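Single-strand DNA-binding protein (Agrobacterium tumefaciens, PDB 3BTP) binds single-stranded DNA regardless of its sequence and mediates nuclear uptake of the transferred T-DNA copies during plant transformation by Agrobacterium. Local coordinates at residues Q345-P357 and T364-Q376. Numbering follows the deposited sequence.
Sequences QFPAATVNMGRQP and TRDRHVSVDYLLQ
Strands 349-352 and 367-370 pair antiparallel, their axes 140° apart, with Val351 and Val369 as the hydrogen-bonded pair: each backbone N donates to the other's O at 2.7 Å. Thr350 with Ser370 and Asn352 with His368 form the flanking non-hydrogen-bonded pairs. Met353 N to Arg367 O and Arg355 N to Arg365 O continue the bonding at one end; at the other, Val371 N, in the first turn of helix 371-377, reaches Ala349 O, which also accepts from a water bound to Asp372 N. Asn352, its CG anti to the backbone N (chi1 -165°), carries its amide across to the backbone and side chain of 366-367. Asn352 OD1 accepts from Arg367 N (2.9 Å) and, from the opposite face of the amide, from Gly354 N, closing an Asx turn. Asn352 ND2 donates to Asp366 OD1 (2.9 Å) from above the carboxylate, the two planes nearly perpendicular. Arg355 grips that carboxylate side-on, NE to Asp366 OD1 and NH2 to Asp366 OD2, both at 3.0 Å; Ala451 N also bonds Asp366 OD2, so with Asn352 ND2 four N-H donors from three residues hold the carboxylate in place. On the face of Val351 and Val369, Met353 SD lies 3.9 Å from Val369 CB, and Leu374 CD2 meets Val351 CG1 at 3.9 Å, crossing at about a right angle. This is a beta-hairpin with a long connection, contributing two neighbouring strands to a closed antiparallel barrel and leading directly into a helix.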
loop_
_atom_site.group_PDB
_atom_site.type_symbol
_atom_site.label_atom_id
_atom_site.label_comp_id
_atom_site.label_asym_id
_atom_site.label_seq_id
_atom_site.Cartn_x
_atom_site.Cartn_y
_atom_site.Cartn_z
ATOM N N GLN A 345 -2.552 6.721 -16.218
ATOM C CA GLN A 345 -2.468 5.581 -15.308
ATOM C C GLN A 345 -1.281 4.606 -15.220
ATOM O O GLN A 345 -1.146 3.994 -14.194
ATOM C CB GLN A 345 -3.831 4.920 -14.923
ATOM C CG GLN A 345 -4.802 4.354 -15.944
ATOM C CD GLN A 345 -6.010 3.691 -15.141
ATOM O OE1 GLN A 345 -5.911 2.501 -14.737
ATOM N NE2 GLN A 345 -7.104 4.480 -14.863
ATOM N N PHE A 346 -0.380 4.502 -16.191
ATOM C CA PHE A 346 0.946 4.045 -15.794
ATOM C C PHE A 346 1.612 5.050 -14.807
ATOM O O PHE A 346 1.354 6.236 -14.873
ATOM C CB PHE A 346 1.849 3.768 -16.979
ATOM C CG PHE A 346 1.434 2.551 -17.836
ATOM C CD1 PHE A 346 1.291 2.680 -19.221
ATOM C CD2 PHE A 346 1.205 1.292 -17.257
ATOM C CE1 PHE A 346 0.955 1.583 -19.998
ATOM C CE2 PHE A 346 0.836 0.178 -18.049
ATOM C CZ PHE A 346 0.733 0.324 -19.398
ATOM N N PRO A 347 2.457 4.585 -13.863
ATOM C CA PRO A 347 3.252 5.648 -13.135
ATOM C C PRO A 347 4.091 6.576 -14.081
ATOM O O PRO A 347 4.606 6.096 -15.101
ATOM C CB PRO A 347 4.194 4.853 -12.170
ATOM C CG PRO A 347 3.675 3.457 -12.167
ATOM C CD PRO A 347 2.731 3.229 -13.378
ATOM N N ALA A 348 4.211 7.865 -13.709
ATOM C CA ALA A 348 4.919 8.883 -14.464
ATOM C C ALA A 348 6.421 8.622 -14.661
ATOM O O ALA A 348 7.000 8.919 -15.727
ATOM C CB ALA A 348 4.677 10.247 -13.836
ATOM N N ALA A 349 7.036 8.054 -13.619
ATOM C CA ALA A 349 8.420 7.700 -13.624
ATOM C C ALA A 349 8.549 6.472 -12.715
ATOM O O ALA A 349 7.805 6.372 -11.751
ATOM C CB ALA A 349 9.254 8.863 -13.112
ATOM N N THR A 350 9.542 5.625 -12.976
ATOM C CA THR A 350 9.743 4.381 -12.298
ATOM C C THR A 350 11.283 4.235 -12.034
ATOM O O THR A 350 12.098 4.777 -12.806
ATOM C CB THR A 350 9.104 3.305 -13.277
ATOM O OG1 THR A 350 7.800 2.812 -12.786
ATOM C CG2 THR A 350 9.988 2.280 -13.720
ATOM N N VAL A 351 11.684 3.508 -10.961
ATOM C CA VAL A 351 13.095 3.184 -10.753
ATOM C C VAL A 351 13.240 1.672 -10.594
ATOM O O VAL A 351 12.427 1.059 -9.852
ATOM C CB VAL A 351 13.747 3.967 -9.536
ATOM C CG1 VAL A 351 13.131 3.570 -8.158
ATOM C CG2 VAL A 351 15.250 3.742 -9.503
ATOM N N ASN A 352 14.249 1.096 -11.284
ATOM C CA ASN A 352 14.574 -0.270 -11.154
ATOM C C ASN A 352 15.394 -0.571 -9.868
ATOM O O ASN A 352 16.509 -0.080 -9.716
ATOM C CB ASN A 352 15.375 -0.762 -12.388
ATOM C CG ASN A 352 15.432 -2.304 -12.474
ATOM O OD1 ASN A 352 14.743 -3.025 -11.749
ATOM N ND2 ASN A 352 16.215 -2.791 -13.367
ATOM N N MET A 353 14.799 -1.342 -8.978
ATOM C CA MET A 353 15.300 -1.644 -7.648
ATOM C C MET A 353 15.737 -3.091 -7.633
ATOM O O MET A 353 16.320 -3.544 -6.666
ATOM C CB MET A 353 14.227 -1.406 -6.581
ATOM C CG MET A 353 13.823 0.046 -6.473
ATOM S SD MET A 353 12.913 0.854 -5.106
ATOM C CE MET A 353 13.760 0.239 -3.622
ATOM N N GLY A 354 15.440 -3.795 -8.730
ATOM C CA GLY A 354 15.876 -5.145 -8.978
ATOM C C GLY A 354 17.169 -5.042 -9.761
ATOM O O GLY A 354 17.933 -4.111 -9.582
ATOM N N ARG A 355 17.414 -6.043 -10.612
ATOM C CA ARG A 355 18.704 -6.244 -11.299
ATOM C C ARG A 355 19.938 -6.154 -10.347
ATOM O O ARG A 355 20.697 -5.192 -10.469
ATOM C CB ARG A 355 18.783 -5.264 -12.480
ATOM C CG ARG A 355 19.720 -5.602 -13.584
ATOM C CD ARG A 355 19.795 -4.452 -14.577
ATOM N NE ARG A 355 18.552 -4.375 -15.367
ATOM C CZ ARG A 355 18.392 -3.746 -16.542
ATOM N NH1 ARG A 355 19.411 -3.125 -17.140
ATOM N NH2 ARG A 355 17.192 -3.737 -17.124
ATOM N N GLN A 356 20.162 -7.166 -9.471
ATOM C CA GLN A 356 21.233 -7.153 -8.364
ATOM C C GLN A 356 22.803 -7.659 -8.255
ATOM O O GLN A 356 23.681 -6.797 -8.515
ATOM C CB GLN A 356 20.560 -7.122 -6.967
ATOM C CG GLN A 356 19.480 -5.999 -6.756
ATOM C CD GLN A 356 19.986 -4.520 -6.432
ATOM O OE1 GLN A 356 19.311 -3.783 -5.709
ATOM N NE2 GLN A 356 21.139 -4.119 -6.979
ATOM N N PRO A 357 23.275 -8.931 -7.922
ATOM C CA PRO A 357 23.557 -10.396 -8.091
ATOM C C PRO A 357 23.674 -11.028 -9.475
ATOM O O PRO A 357 23.310 -12.202 -9.653
ATOM C CB PRO A 357 22.615 -11.088 -7.103
ATOM C CG PRO A 357 22.625 -10.068 -5.921
ATOM C CD PRO A 357 23.329 -8.724 -6.463
ATOM N N THR A 364 19.710 -10.342 -10.619
ATOM C CA THR A 364 18.321 -10.572 -10.227
ATOM C C THR A 364 17.250 -9.983 -11.213
ATOM O O THR A 364 17.596 -9.241 -12.131
ATOM C CB THR A 364 18.140 -10.067 -8.780
ATOM O OG1 THR A 364 17.007 -10.685 -8.192
ATOM C CG2 THR A 364 17.966 -8.571 -8.665
ATOM N N ARG A 365 15.976 -10.342 -11.059
ATOM C CA ARG A 365 14.926 -9.795 -11.927
ATOM C C ARG A 365 14.682 -8.277 -11.777
ATOM O O ARG A 365 14.901 -7.693 -10.725
ATOM C CB ARG A 365 13.621 -10.567 -11.744
ATOM C CG ARG A 365 13.657 -11.910 -12.461
ATOM C CD ARG A 365 12.400 -12.745 -12.293
ATOM N NE ARG A 365 12.588 -13.995 -13.050
ATOM C CZ ARG A 365 12.063 -15.175 -12.727
ATOM N NH1 ARG A 365 11.277 -15.298 -11.657
ATOM N NH2 ARG A 365 12.320 -16.246 -13.487
ATOM N N ASP A 366 14.246 -7.643 -12.859
ATOM C CA ASP A 366 13.854 -6.246 -12.829
ATOM C C ASP A 366 12.626 -6.021 -11.968
ATOM O O ASP A 366 11.755 -6.883 -11.898
ATOM C CB ASP A 366 13.691 -5.673 -14.234
ATOM C CG ASP A 366 14.998 -5.581 -14.972
ATOM O OD1 ASP A 366 16.052 -5.580 -14.302
ATOM O OD2 ASP A 366 15.024 -5.545 -16.222
ATOM N N ARG A 367 12.584 -4.872 -11.272
ATOM C CA ARG A 367 11.440 -4.530 -10.447
ATOM C C ARG A 367 11.426 -3.038 -10.374
ATOM O O ARG A 367 12.281 -2.466 -9.705
ATOM C CB ARG A 367 11.519 -5.170 -9.032
ATOM C CG ARG A 367 10.312 -4.782 -8.180
ATOM C CD ARG A 367 10.026 -5.713 -7.035
ATOM N NE ARG A 367 8.746 -5.328 -6.367
ATOM C CZ ARG A 367 8.292 -5.803 -5.194
ATOM N NH1 ARG A 367 8.962 -6.737 -4.528
ATOM N NH2 ARG A 367 7.097 -5.426 -4.725
ATOM N N HIS A 368 10.473 -2.411 -11.079
ATOM C CA HIS A 368 10.455 -0.968 -11.274
ATOM C C HIS A 368 9.423 -0.329 -10.333
ATOM O O HIS A 368 8.249 -0.651 -10.398
ATOM C CB HIS A 368 10.014 -0.752 -12.743
ATOM C CG HIS A 368 11.015 -1.235 -13.745
ATOM N ND1 HIS A 368 10.941 -2.472 -14.352
ATOM C CD2 HIS A 368 12.133 -0.650 -14.229
ATOM C CE1 HIS A 368 11.955 -2.623 -15.175
ATOM N NE2 HIS A 368 12.686 -1.524 -15.133
ATOM N N VAL A 369 9.822 0.577 -9.476
ATOM C CA VAL A 369 8.933 1.023 -8.475
ATOM C C VAL A 369 8.677 2.451 -8.850
ATOM O O VAL A 369 9.612 3.217 -9.202
ATOM C CB VAL A 369 9.524 0.847 -7.011
ATOM C CG1 VAL A 369 8.716 1.603 -5.987
ATOM C CG2 VAL A 369 9.611 -0.685 -6.605
ATOM N N SER A 370 7.415 2.821 -8.792
ATOM C CA SER A 370 6.996 4.201 -8.995
ATOM C C SER A 370 7.837 5.186 -8.166
ATOM O O SER A 370 7.973 5.031 -6.961
ATOM C CB SER A 370 5.552 4.302 -8.558
ATOM O OG SER A 370 5.137 5.634 -8.619
ATOM N N VAL A 371 8.357 6.213 -8.804
ATOM C CA VAL A 371 9.111 7.251 -8.119
ATOM C C VAL A 371 8.317 8.124 -7.122
ATOM O O VAL A 371 8.794 8.435 -6.048
ATOM C CB VAL A 371 9.853 8.162 -9.214
ATOM C CG1 VAL A 371 10.405 9.449 -8.639
ATOM C CG2 VAL A 371 10.970 7.330 -10.004
ATOM N N ASP A 372 7.154 8.593 -7.547
ATOM C CA ASP A 372 6.176 9.224 -6.717
ATOM C C ASP A 372 5.844 8.473 -5.401
ATOM O O ASP A 372 5.898 9.054 -4.306
ATOM C CB ASP A 372 4.905 9.350 -7.544
ATOM C CG ASP A 372 3.740 9.892 -6.731
ATOM O OD1 ASP A 372 3.811 11.083 -6.371
ATOM O OD2 ASP A 372 2.776 9.105 -6.424
ATOM N N TYR A 373 5.461 7.208 -5.509
ATOM C CA TYR A 373 5.343 6.324 -4.348
ATOM C C TYR A 373 6.567 6.423 -3.398
ATOM O O TYR A 373 6.453 6.669 -2.197
ATOM C CB TYR A 373 5.107 4.852 -4.821
ATOM C CG TYR A 373 4.858 3.894 -3.698
ATOM C CD1 TYR A 373 3.565 3.727 -3.143
ATOM C CD2 TYR A 373 5.892 3.196 -3.147
ATOM C CE1 TYR A 373 3.320 2.837 -2.071
ATOM C CE2 TYR A 373 5.684 2.334 -2.054
ATOM C CZ TYR A 373 4.416 2.169 -1.520
ATOM O OH TYR A 373 4.305 1.271 -0.478
ATOM N N LEU A 374 7.737 6.186 -3.953
ATOM C CA LEU A 374 8.935 6.246 -3.188
ATOM C C LEU A 374 9.195 7.594 -2.503
ATOM O O LEU A 374 9.457 7.632 -1.294
ATOM C CB LEU A 374 10.098 5.805 -4.062
ATOM C CG LEU A 374 11.419 5.362 -3.465
ATOM C CD1 LEU A 374 11.319 4.084 -2.560
ATOM C CD2 LEU A 374 12.423 5.177 -4.640
ATOM N N LEU A 375 9.139 8.679 -3.250
ATOM C CA LEU A 375 9.420 9.997 -2.738
ATOM C C LEU A 375 8.376 10.533 -1.741
ATOM O O LEU A 375 8.735 11.296 -0.828
ATOM C CB LEU A 375 9.546 11.007 -3.888
ATOM C CG LEU A 375 10.960 11.247 -4.451
ATOM C CD1 LEU A 375 11.743 9.973 -4.922
ATOM C CD2 LEU A 375 10.881 12.249 -5.560
ATOM N N GLN A 376 7.098 10.161 -1.928
ATOM C CA GLN A 376 6.017 10.571 -1.043
ATOM C C GLN A 376 6.123 9.818 0.276
ATOM O O GLN A 376 5.922 10.353 1.376
ATOM C CB GLN A 376 4.600 10.311 -1.705
ATOM C CG GLN A 376 3.616 11.528 -1.589
ATOM C CD GLN A 376 2.357 11.248 -0.724
ATOM O OE1 GLN A 376 1.308 10.922 -1.269
ATOM N NE2 GLN A 376 2.459 11.392 0.619
HETATM O O HOH W 1 5.974 8.100 -10.502
#